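Local coordinates for protein adenine phosphoribosyltransferase (Giardia intestinalis, PDB 1L1Q) that catalyses the transfer of a phosphoribosyl group from PRPP to adenine, forming AMP in purine salvage, at residues P147-I152 with K170-L174. Residues are numbered along the deposited sequence; the frame is centred on the assembly and turned at random.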
loop_
_atom_site.group_PDB
_atom_site.type_symbol
_atom_site.label_atom_id
_atom_site.label_comp_id
_atom_site.label_asym_id
_atom_site.label_seq_id
_atom_site.Cartn_x
_atom_site.Cartn_y
_atom_site.Cartn_z
ATOM N N PRO A 147 -9.290 -5.067 23.402
ATOM C CA PRO A 147 -9.858 -3.744 23.146
ATOM C C PRO A 147 -8.972 -2.584 23.587
ATOM O O PRO A 147 -8.786 -1.626 22.840
ATOM C CB PRO A 147 -11.187 -3.786 23.907
ATOM C CG PRO A 147 -11.586 -5.219 23.778
ATOM C CD PRO A 147 -10.278 -5.936 24.067
ATOM N N GLU A 148 -8.402 -2.677 24.783
ATOM C CA GLU A 148 -7.557 -1.594 25.278
ATOM C C GLU A 148 -6.210 -1.508 24.560
ATOM O O GLU A 148 -5.431 -0.593 24.827
ATOM C CB GLU A 148 -7.307 -1.742 26.784
ATOM C CG GLU A 148 -8.309 -2.625 27.508
ATOM C CD GLU A 148 -8.029 -4.104 27.309
ATOM O OE1 GLU A 148 -6.993 -4.589 27.816
ATOM O OE2 GLU A 148 -8.842 -4.778 26.645
ATOM N N ASN A 149 -5.936 -2.453 23.661
ATOM C CA ASN A 149 -4.663 -2.441 22.937
ATOM C C ASN A 149 -4.794 -2.051 21.466
ATOM O O ASN A 149 -3.966 -2.431 20.631
ATOM C CB ASN A 149 -3.951 -3.801 23.049
ATOM C CG ASN A 149 -3.393 -4.058 24.444
ATOM O OD1 ASN A 149 -2.971 -3.130 25.136
ATOM N ND2 ASN A 149 -3.370 -5.321 24.852
ATOM N N ILE A 150 -5.828 -1.274 21.160
ATOM C CA ILE A 150 -6.063 -0.819 19.799
ATOM C C ILE A 150 -6.064 0.695 19.747
ATOM O O ILE A 150 -6.758 1.357 20.529
ATOM C CB ILE A 150 -7.422 -1.323 19.268
ATOM C CG1 ILE A 150 -7.447 -2.854 19.279
ATOM C CG2 ILE A 150 -7.668 -0.790 17.861
ATOM C CD1 ILE A 150 -8.762 -3.439 18.850
ATOM N N TYR A 151 -5.275 1.237 18.823
ATOM C CA TYR A 151 -5.174 2.677 18.617
ATOM C C TYR A 151 -5.511 2.943 17.160
ATOM O O TYR A 151 -5.282 2.089 16.304
ATOM C CB TYR A 151 -3.757 3.171 18.900
ATOM C CG TYR A 151 -3.341 3.018 20.333
ATOM C CD1 TYR A 151 -3.018 1.766 20.858
ATOM C CD2 TYR A 151 -3.285 4.121 21.177
ATOM C CE1 TYR A 151 -2.645 1.619 22.199
ATOM C CE2 TYR A 151 -2.913 3.985 22.518
ATOM C CZ TYR A 151 -2.598 2.739 23.020
ATOM O OH TYR A 151 -2.242 2.618 24.348
ATOM N N ILE A 152 -6.061 4.117 16.870
ATOM C CA ILE A 152 -6.431 4.424 15.502
ATOM C C ILE A 152 -5.820 5.707 14.972
ATOM O O ILE A 152 -5.805 6.742 15.650
ATOM C CB ILE A 152 -7.969 4.542 15.346
ATOM C CG1 ILE A 152 -8.641 3.211 15.687
ATOM C CG2 ILE A 152 -8.319 4.931 13.907
ATOM C CD1 ILE A 152 -10.167 3.311 15.715
ATOM N N LYS A 170 -16.355 1.591 19.969
ATOM C CA LYS A 170 -15.377 0.511 20.068
ATOM C C LYS A 170 -13.964 1.000 20.397
ATOM O O LYS A 170 -13.192 0.292 21.046
ATOM C CB LYS A 170 -15.323 -0.262 18.746
ATOM C CG LYS A 170 -16.585 -1.021 18.380
ATOM C CD LYS A 170 -16.680 -2.338 19.122
ATOM C CE LYS A 170 -17.904 -3.118 18.676
ATOM N NZ LYS A 170 -17.919 -3.287 17.184
ATOM N N CYS A 171 -13.622 2.200 19.932
ATOM C CA CYS A 171 -12.292 2.752 20.176
ATOM C C CYS A 171 -12.303 4.279 20.203
ATOM O O CYS A 171 -12.738 4.918 19.249
ATOM C CB CYS A 171 -11.318 2.251 19.099
ATOM S SG CYS A 171 -9.598 2.713 19.405
ATOM N N THR A 172 -11.812 4.861 21.296
ATOM C CA THR A 172 -11.789 6.312 21.440
ATOM C C THR A 172 -10.382 6.908 21.342
ATOM O O THR A 172 -10.184 8.096 21.611
ATOM C CB THR A 172 -12.405 6.744 22.785
ATOM O OG1 THR A 172 -11.625 6.212 23.862
ATOM C CG2 THR A 172 -13.832 6.240 22.897
ATOM N N ARG A 173 -9.406 6.078 20.986
ATOM C CA ARG A 173 -8.034 6.544 20.828
ATOM C C ARG A 173 -7.883 6.769 19.328
ATOM O O ARG A 173 -7.339 5.925 18.612
ATOM C CB ARG A 173 -7.047 5.480 21.308
ATOM C CG ARG A 173 -7.344 4.961 22.697
ATOM C CD ARG A 173 -6.329 3.934 23.134
ATOM N NE ARG A 173 -6.778 3.231 24.328
ATOM C CZ ARG A 173 -7.577 2.168 24.313
ATOM N NH1 ARG A 173 -8.016 1.673 23.159
ATOM N NH2 ARG A 173 -7.946 1.603 25.458
ATOM N N LEU A 174 -8.386 7.908 18.860
ATOM C CA LEU A 174 -8.359 8.228 17.443
ATOM C C LEU A 174 -7.619 9.518 17.129
ATOM O O LEU A 174 -8.051 10.601 17.520
ATOM C CB LEU A 174 -9.801 8.299 16.930
ATOM C CG LEU A 174 -10.157 8.809 15.530
ATOM C CD1 LEU A 174 -9.217 8.255 14.475
ATOM C CD2 LEU A 174 -11.603 8.401 15.233
#
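Ile152 and Leu174 form a parallel beta bridge where strand 174-176, outermost in this chain, begins to pair with strand 150-154, at one border of the central sheet of the phosphoribosyltransferase fold. The backbone bond that starts this pairing runs from Ile152 N to Arg173 O, 2.8 Å long, with the donor almost in line with the carbonyl; Phe175 continues the ladder with Ile152. Ahead of the bridge the chains diverge, to 7.2 Å between Ile150 CA and Cys171 CA, and the side chain of Arg173, rather than a backbone N-H, reaches the carbonyl of Ile150 across the gap. Extended from CG to NE, it runs back beside strand 150-154 to the short 3-10 segment 147-148. There NH1 donates to Ile150 O at 2.9 Å, a bent bond (133° at the hydrogen) with the carbonyl oxygen 26° out of the guanidinium plane, and more weakly to Pro147 O. Glu148 O lies over one guanidinium face, toward its rim, without a hydrogen bond. Along the way Arg173 CD sits on one face of the Tyr151 ring, a CH-pi contact 3.8 Å from the ring centroid. With chi1 at -173° the sulfur of Cys171 swings away from its own backbone N and comes within 3.3 Å of Ile150 O. On the face bearing Ile152 and Leu174 the contact is apolar, and Cys171 also touches Ile137 of helix 131-142. Ile152 CD1 rests against Cys171 CB at 3.7 Å, while its other branch, CG2, presses tightly on Leu174 CD1 at 3.5 Å.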